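Local coordinates for McyG protein (Microcystis aeruginosa PCC 7806, PDB 4R0M), which probably activates phenylalanine or a related substrate as its adenylate and carries it on a peptidyl carrier domain in microcystin synthesis, at residues A[151-155]-A[156-160]; A[313-316]-A[317-321]; A[519-523]-A[524-528]. All coordinates share one frame; numbering follows the deposited sequence.

Contact 1 of 3, residues A[151-155]-A[156-160]; sequences QVISV and NELRK
S154 and E157 meet at the N-cap of a single-turn helix, a worked example of how a strand can pass straight into a helix: strand 152-154, at the edge of a four-stranded parallel sheet, ends where helix 155-158 begins. N156 opens the segment, its side chain touching D82 of helix 80-93 and S132. E157 carries the cap: its backbone N-H is held by S154 OG at 3.1 Å, with a bent N-H...O angle of 139°, and only weakly by S154 O. A chi1 of 70° sets the hydroxyl between the backbone N and the carbonyl carbon of S154, bringing OG to 3.4 Å from E157 CB. An alanine here has no OG, and E157 N would probably be left with only the weak bond to S154 O, the first turn losing its side-chain cap. The extended E157 side chain crosses that of I153 at about a right angle, and OE1 lies 3.4 Å from I153 CG1; OE2 has a long, weak ion pair with K65. L158 N also bonds weakly to S154 O, while its CD2 methyl reaches I153 CD1 at 3.9 Å and the side chain packs on I58 and L62 of helix 48-64. R159 closes the turn with a 2.9 Å bond from its N to V155 O. Salt bridges to D82 and D54 and a hydrogen bond to the Q81 carbonyl hold its guanidinium, over one face of which V155 CG1 stands 3.5 Å above the plane, offset toward the rim.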
loop_
_atom_site.group_PDB
_atom_site.type_symbol
_atom_site.label_atom_id
_atom_site.label_comp_id
_atom_site.label_asym_id
_atom_site.label_seq_id
_atom_site.Cartn_x
_atom_site.Cartn_y
_atom_site.Cartn_z
ATOM N N GLN A 151 -6.944 -0.752 -26.840
ATOM C CA GLN A 151 -5.765 -1.454 -27.344
ATOM C C GLN A 151 -4.923 -2.017 -26.210
ATOM O O GLN A 151 -4.614 -1.317 -25.242
ATOM C CB GLN A 151 -4.916 -0.533 -28.228
ATOM C CG GLN A 151 -5.318 -0.522 -29.696
ATOM C CD GLN A 151 -4.910 -1.790 -30.437
ATOM O OE1 GLN A 151 -3.882 -2.405 -30.135
ATOM N NE2 GLN A 151 -5.714 -2.181 -31.421
ATOM N N VAL A 152 -4.562 -3.290 -26.340
ATOM C CA VAL A 152 -3.742 -3.978 -25.348
ATOM C C VAL A 152 -2.573 -4.669 -26.045
ATOM O O VAL A 152 -2.742 -5.265 -27.112
ATOM C CB VAL A 152 -4.553 -5.027 -24.547
ATOM C CG1 VAL A 152 -3.813 -5.414 -23.272
ATOM C CG2 VAL A 152 -5.944 -4.506 -24.203
ATOM N N ILE A 153 -1.389 -4.581 -25.443
ATOM C CA ILE A 153 -0.206 -5.264 -25.968
ATOM C C ILE A 153 0.606 -5.916 -24.841
ATOM O O ILE A 153 0.721 -5.366 -23.745
ATOM C CB ILE A 153 0.666 -4.324 -26.846
ATOM C CG1 ILE A 153 1.733 -5.125 -27.603
ATOM C CG2 ILE A 153 1.274 -3.188 -26.023
ATOM C CD1 ILE A 153 2.320 -4.412 -28.801
ATOM N N SER A 154 1.146 -7.100 -25.114
ATOM C CA SER A 154 1.973 -7.801 -24.138
ATOM C C SER A 154 3.407 -7.274 -24.154
ATOM O O SER A 154 3.903 -6.826 -25.194
ATOM C CB SER A 154 1.957 -9.310 -24.393
ATOM O OG SER A 154 2.663 -9.634 -25.577
ATOM N N VAL A 155 4.060 -7.332 -22.995
ATOM C CA VAL A 155 5.466 -6.952 -22.865
ATOM C C VAL A 155 6.349 -7.836 -23.757
ATOM O O VAL A 155 7.295 -7.347 -24.380
ATOM C CB VAL A 155 5.934 -7.007 -21.392
ATOM C CG1 VAL A 155 7.423 -6.709 -21.277
ATOM C CG2 VAL A 155 5.139 -6.027 -20.543
ATOM N N ASN A 156 6.015 -9.125 -23.832
ATOM C CA ASN A 156 6.749 -10.080 -24.663
ATOM C C ASN A 156 6.654 -9.829 -26.169
ATOM O O ASN A 156 7.546 -10.231 -26.918
ATOM C CB ASN A 156 6.343 -11.520 -24.328
ATOM C CG ASN A 156 7.025 -12.043 -23.074
ATOM O OD1 ASN A 156 6.411 -12.745 -22.270
ATOM N ND2 ASN A 156 8.302 -11.703 -22.901
ATOM N N GLU A 157 5.584 -9.174 -26.609
ATOM C CA GLU A 157 5.483 -8.750 -28.003
ATOM C C GLU A 157 6.379 -7.535 -28.258
ATOM O O GLU A 157 6.968 -7.409 -29.333
ATOM C CB GLU A 157 4.037 -8.444 -28.395
ATOM C CG GLU A 157 3.803 -8.459 -29.900
ATOM C CD GLU A 157 2.525 -7.756 -30.322
ATOM O OE1 GLU A 157 1.506 -7.861 -29.605
ATOM O OE2 GLU A 157 2.537 -7.099 -31.387
ATOM N N LEU A 158 6.476 -6.652 -27.264
ATOM C CA LEU A 158 7.352 -5.478 -27.336
ATOM C C LEU A 158 8.823 -5.877 -27.278
ATOM O O LEU A 158 9.680 -5.178 -27.817
ATOM C CB LEU A 158 7.042 -4.487 -26.209
ATOM C CG LEU A 158 5.655 -3.840 -26.133
ATOM C CD1 LEU A 158 5.459 -3.218 -24.763
ATOM C CD2 LEU A 158 5.443 -2.800 -27.221
ATOM N N ARG A 159 9.100 -6.999 -26.618
ATOM C CA ARG A 159 10.447 -7.561 -26.543
ATOM C C ARG A 159 10.916 -8.133 -27.886
ATOM O O ARG A 159 12.112 -8.350 -28.089
ATOM C CB ARG A 159 10.518 -8.646 -25.464
ATOM C CG ARG A 159 10.574 -8.121 -24.038
ATOM C CD ARG A 159 10.995 -9.214 -23.069
ATOM N NE ARG A 159 11.217 -8.696 -21.720
ATOM C CZ ARG A 159 10.409 -8.905 -20.683
ATOM N NH1 ARG A 159 9.309 -9.634 -20.821
ATOM N NH2 ARG A 159 10.705 -8.388 -19.499
ATOM N N LYS A 160 9.993 -8.306 -28.797
ATOM C CA LYS A 160 10.283 -8.826 -30.093
ATOM C C LYS A 160 10.666 -7.771 -31.076
ATOM O O LYS A 160 11.055 -8.076 -32.171
ATOM C CB LYS A 160 9.057 -9.506 -30.639
ATOM C CG LYS A 160 8.687 -10.780 -29.955
ATOM C CD LYS A 160 7.586 -11.424 -30.739
ATOM C CE LYS A 160 6.895 -12.505 -29.949
ATOM N NZ LYS A 160 7.767 -13.659 -29.634
#

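Contact 2 of 3, residues A[313-316]-A[317-321]; sequences IRLF and LEILE
E318 and R314, one helical turn apart, illustrate how an i to i+4 pair can join charge to close packing along the backbone. Followed outward, the E318 side chain first stays with the preceding turn: CB lies 3.7 Å from L315 O, and CG passes R314 O at 3.4 Å. CD still lies 3.7 Å from R314 O, and the extended chain beyond CG carries OE2 to the arginine, 3.4 Å from R314 NE and close to R314 CG as well. R314 reaches out to it with CG anti to the backbone N (chi1 -176°) and an extended chain as far as NE. The two planar groups are turned 82° apart and the oxygen lies well out of the guanidinium plane, which makes this a salt bridge of charges with no N-H aimed at the carboxylate; R314 NH1 has a weak hydrogen bond to L354 O. Elsewhere on the helix the i to i+4 pairs are apolar. L320 CD1 sits over one face of the F316 ring, 3.5 Å from CZ, and that ring also meets F278 with the planes inclined at about 50°. I319 CD1 comes to 3.8 Å from L315 CG. Four backbone bonds, from L317 N to I313 O through L320 N to F316 O, tie the turns together. With I313, F316 and L317 laid on I330, this is an amphipathic helix of a beta-alpha-beta unit, linking strands 300-303 and 330-336.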
loop_
_atom_site.group_PDB
_atom_site.type_symbol
_atom_site.label_atom_id
_atom_site.label_comp_id
_atom_site.label_asym_id
_atom_site.label_seq_id
_atom_site.Cartn_x
_atom_site.Cartn_y
_atom_site.Cartn_z
ATOM N N ILE A 313 1.956 -5.581 17.427
ATOM C CA ILE A 313 3.406 -5.378 17.379
ATOM C C ILE A 313 4.104 -6.001 18.590
ATOM O O ILE A 313 5.126 -6.681 18.440
ATOM C CB ILE A 313 3.769 -3.881 17.264
ATOM C CG1 ILE A 313 3.509 -3.366 15.845
ATOM C CG2 ILE A 313 5.225 -3.642 17.640
ATOM C CD1 ILE A 313 4.498 -3.850 14.802
ATOM N N ARG A 314 3.543 -5.772 19.778
ATOM C CA ARG A 314 4.090 -6.303 21.029
ATOM C C ARG A 314 4.220 -7.825 20.979
ATOM O O ARG A 314 5.245 -8.381 21.382
ATOM C CB ARG A 314 3.218 -5.873 22.215
ATOM C CG ARG A 314 3.743 -6.283 23.582
ATOM C CD ARG A 314 2.699 -6.045 24.662
ATOM N NE ARG A 314 3.018 -6.762 25.896
ATOM C CZ ARG A 314 3.603 -6.218 26.961
ATOM N NH1 ARG A 314 3.943 -4.935 26.969
ATOM N NH2 ARG A 314 3.846 -6.964 28.030
ATOM N N LEU A 315 3.181 -8.485 20.471
ATOM C CA LEU A 315 3.165 -9.937 20.339
ATOM C C LEU A 315 4.138 -10.413 19.259
ATOM O O LEU A 315 4.747 -11.476 19.391
ATOM C CB LEU A 315 1.742 -10.427 20.043
ATOM C CG LEU A 315 1.467 -11.933 19.979
ATOM C CD1 LEU A 315 1.739 -12.618 21.313
ATOM C CD2 LEU A 315 0.037 -12.192 19.526
ATOM N N PHE A 316 4.274 -9.613 18.202
ATOM C CA PHE A 316 5.165 -9.908 17.079
ATOM C C PHE A 316 6.622 -9.970 17.535
ATOM O O PHE A 316 7.358 -10.880 17.150
ATOM C CB PHE A 316 4.981 -8.850 15.985
ATOM C CG PHE A 316 5.594 -9.214 14.661
ATOM C CD1 PHE A 316 4.910 -10.025 13.761
ATOM C CD2 PHE A 316 6.846 -8.722 14.300
ATOM C CE1 PHE A 316 5.469 -10.350 12.534
ATOM C CE2 PHE A 316 7.407 -9.043 13.073
ATOM C CZ PHE A 316 6.719 -9.857 12.189
ATOM N N LEU A 317 7.021 -9.002 18.361
ATOM C CA LEU A 317 8.356 -8.968 18.954
ATOM C C LEU A 317 8.623 -10.183 19.834
ATOM O O LEU A 317 9.646 -10.847 19.679
ATOM C CB LEU A 317 8.556 -7.685 19.765
ATOM C CG LEU A 317 9.062 -6.453 19.016
ATOM C CD1 LEU A 317 8.657 -5.172 19.727
ATOM C CD2 LEU A 317 10.570 -6.504 18.807
ATOM N N GLU A 318 7.691 -10.473 20.742
ATOM C CA GLU A 318 7.817 -11.596 21.674
ATOM C C GLU A 318 8.018 -12.930 20.958
ATOM O O GLU A 318 8.845 -13.746 21.374
ATOM C CB GLU A 318 6.594 -11.680 22.594
ATOM C CG GLU A 318 6.531 -10.598 23.660
ATOM C CD GLU A 318 5.202 -10.572 24.397
ATOM O OE1 GLU A 318 4.591 -11.649 24.587
ATOM O OE2 GLU A 318 4.769 -9.469 24.793
ATOM N N ILE A 319 7.259 -13.138 19.884
ATOM C CA ILE A 319 7.340 -14.365 19.098
ATOM C C ILE A 319 8.671 -14.460 18.344
ATOM O O ILE A 319 9.312 -15.514 18.338
ATOM C CB ILE A 319 6.158 -14.486 18.106
ATOM C CG1 ILE A 319 4.832 -14.637 18.861
ATOM C CG2 ILE A 319 6.357 -15.664 17.159
ATOM C CD1 ILE A 319 3.601 -14.368 18.016
ATOM N N LEU A 320 9.087 -13.354 17.728
ATOM C CA LEU A 320 10.205 -13.381 16.784
ATOM C C LEU A 320 11.582 -13.007 17.340
ATOM O O LEU A 320 12.590 -13.226 16.668
ATOM C CB LEU A 320 9.880 -12.562 15.526
ATOM C CG LEU A 320 8.840 -13.143 14.558
ATOM C CD1 LEU A 320 8.873 -12.381 13.247
ATOM C CD2 LEU A 320 9.051 -14.628 14.300
ATOM N N GLU A 321 11.634 -12.462 18.556
ATOM C CA GLU A 321 12.923 -12.248 19.223
ATOM C C GLU A 321 13.590 -13.591 19.544
ATOM O O GLU A 321 14.812 -13.676 19.659
ATOM C CB GLU A 321 12.788 -11.368 20.476
ATOM C CG GLU A 321 12.153 -12.041 21.686
ATOM C CD GLU A 321 12.363 -11.257 22.971
ATOM O OE1 GLU A 321 11.970 -10.071 23.023
ATOM O OE2 GLU A 321 12.917 -11.831 23.933
#

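Contact 3 of 3, residues A[519-523]-A[524-528]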
loop_
_atom_site.group_PDB
_atom_site.type_symbol
_atom_site.label_atom_id
_atom_site.label_comp_id
_atom_site.label_asym_id
_atom_site.label_seq_id
_atom_site.Cartn_x
_atom_site.Cartn_y
_atom_site.Cartn_z
ATOM N N ILE A 519 -21.938 -8.504 10.444
ATOM C CA ILE A 519 -22.213 -9.123 9.147
ATOM C C ILE A 519 -21.041 -9.960 8.623
ATOM O O ILE A 519 -19.968 -9.422 8.328
ATOM C CB ILE A 519 -22.594 -8.068 8.085
ATOM C CG1 ILE A 519 -23.595 -7.054 8.657
ATOM C CG2 ILE A 519 -23.145 -8.750 6.838
ATOM C CD1 ILE A 519 -23.488 -5.669 8.056
ATOM N N PRO A 520 -21.245 -11.287 8.507
ATOM C CA PRO A 520 -20.285 -12.174 7.855
ATOM C C PRO A 520 -20.220 -11.894 6.359
ATOM O O PRO A 520 -21.237 -11.557 5.744
ATOM C CB PRO A 520 -20.867 -13.571 8.099
ATOM C CG PRO A 520 -21.792 -13.415 9.257
ATOM C CD PRO A 520 -22.361 -12.039 9.103
ATOM N N LEU A 521 -19.029 -12.028 5.786
ATOM C CA LEU A 521 -18.828 -11.774 4.366
ATOM C C LEU A 521 -17.917 -12.791 3.701
ATOM O O LEU A 521 -16.954 -13.273 4.303
ATOM C CB LEU A 521 -18.280 -10.363 4.143
ATOM C CG LEU A 521 -19.308 -9.264 3.877
ATOM C CD1 LEU A 521 -18.651 -7.897 3.979
ATOM C CD2 LEU A 521 -19.958 -9.450 2.511
ATOM N N GLU A 522 -18.244 -13.120 2.455
ATOM C CA GLU A 522 -17.372 -13.930 1.612
ATOM C C GLU A 522 -16.100 -13.140 1.319
ATOM O O GLU A 522 -16.158 -11.942 1.025
ATOM C CB GLU A 522 -18.074 -14.358 0.310
ATOM C CG GLU A 522 -19.099 -13.375 -0.245
ATOM C CD GLU A 522 -20.457 -13.470 0.440
ATOM O OE1 GLU A 522 -20.895 -12.454 1.024
ATOM O OE2 GLU A 522 -21.085 -14.555 0.401
ATOM N N ARG A 523 -14.962 -13.824 1.421
ATOM C CA ARG A 523 -13.636 -13.206 1.300
ATOM C C ARG A 523 -13.493 -12.348 0.047
ATOM O O ARG A 523 -12.882 -11.280 0.091
ATOM C CB ARG A 523 -12.531 -14.272 1.330
ATOM C CG ARG A 523 -12.603 -15.229 2.513
ATOM C CD ARG A 523 -11.408 -16.172 2.580
ATOM N NE ARG A 523 -11.224 -16.956 1.357
ATOM C CZ ARG A 523 -10.188 -16.835 0.527
ATOM N NH1 ARG A 523 -9.218 -15.963 0.779
ATOM N NH2 ARG A 523 -10.117 -17.594 -0.558
ATOM N N ASN A 524 -14.081 -12.816 -1.054
ATOM C CA ASN A 524 -13.993 -12.148 -2.354
ATOM C C ASN A 524 -14.776 -10.838 -2.455
ATOM O O ASN A 524 -14.602 -10.084 -3.415
ATOM C CB ASN A 524 -14.438 -13.102 -3.473
ATOM C CG ASN A 524 -13.490 -14.277 -3.664
ATOM O OD1 ASN A 524 -12.599 -14.524 -2.847
ATOM N ND2 ASN A 524 -13.685 -15.014 -4.754
ATOM N N LEU A 525 -15.633 -10.573 -1.472
ATOM C CA LEU A 525 -16.485 -9.384 -1.499
ATOM C C LEU A 525 -16.062 -8.285 -0.523
ATOM O O LEU A 525 -16.630 -7.189 -0.537
ATOM C CB LEU A 525 -17.961 -9.762 -1.294
ATOM C CG LEU A 525 -18.853 -10.045 -2.519
ATOM C CD1 LEU A 525 -19.037 -8.800 -3.382
ATOM C CD2 LEU A 525 -18.355 -11.219 -3.359
ATOM N N VAL A 526 -15.068 -8.573 0.317
ATOM C CA VAL A 526 -14.502 -7.559 1.209
ATOM C C VAL A 526 -13.584 -6.643 0.396
ATOM O O VAL A 526 -12.538 -7.086 -0.084
ATOM C CB VAL A 526 -13.729 -8.187 2.394
ATOM C CG1 VAL A 526 -13.194 -7.105 3.322
ATOM C CG2 VAL A 526 -14.618 -9.151 3.166
ATOM N N PRO A 527 -13.977 -5.362 0.231
ATOM C CA PRO A 527 -13.205 -4.443 -0.605
ATOM C C PRO A 527 -11.855 -4.080 0.014
ATOM O O PRO A 527 -11.783 -3.665 1.176
ATOM C CB PRO A 527 -14.114 -3.214 -0.718
ATOM C CG PRO A 527 -14.971 -3.257 0.497
ATOM C CD PRO A 527 -15.149 -4.707 0.844
ATOM N N LYS A 528 -10.799 -4.253 -0.774
ATOM C CA LYS A 528 -9.430 -4.037 -0.328
ATOM C C LYS A 528 -8.635 -3.301 -1.398
ATOM O O LYS A 528 -8.805 -3.552 -2.593
ATOM C CB LYS A 528 -8.752 -5.378 -0.048
ATOM C CG LYS A 528 -9.117 -6.040 1.272
ATOM C CD LYS A 528 -8.790 -7.524 1.222
ATOM C CE LYS A 528 -8.532 -8.103 2.603
ATOM N NZ LYS A 528 -7.163 -7.783 3.098
#
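From E522 to L525 the backbone folds into a type I beta turn, closed by a bond of 2.9 Å from L525 N to E522 O that is nearly straight at the hydrogen (161°) although the donor stands 45° out of the carbonyl plane. A second, weak bond of 3.5 Å from V526 N to R523 O carries the curl one residue further, showing how consecutive turns can redirect a chain without forming a regular helix. E522 and L525 lie side by side and point the same way, with E522 CG 3.9 Å from L525 CD2. The chi1 of E522, 32°, puts CG between backbone N and carbonyl carbon, and a bend at chi2 then swings the carboxylate off toward R551, its salt-bridge partner. L521 packs on the residues that follow: its CB is 4.0 Å from V526 CG2, and its CD2 lies 4.3 Å from L525 CB. V526 CG2 also passes 3.8 Å from E522 O. Beyond it P527 and K528 continue the chain; K528 makes a cation-pi contact with Y466 and bonds to G532 O. The curl thus leads out of strand 517-520, which pairs with strand 479-486, and toward helix 536-545, whose L539 receives both L521 and P527.

In the fold
All three contacts are local and partly buried, yet each sits at a different kind of place along the chain. Contact 1 joins a strand to a helix at the edge of a parallel sheet, contact 2 stays within one helix, and contact 3 curls out of a strand into a loop. A side-chain cap dominates the first, regular i to i+4 backbone bonds with a charged pair and a buried face of F316 and L320 the second, and tight turns with aliphatic packing the third, which has the largest share of exposed residues. None shares an element with another. Contacts 1 and 2 lie on opposite sides of the chain's centre; contacts 2 and 3 approach to about 16 Å between nearest atoms.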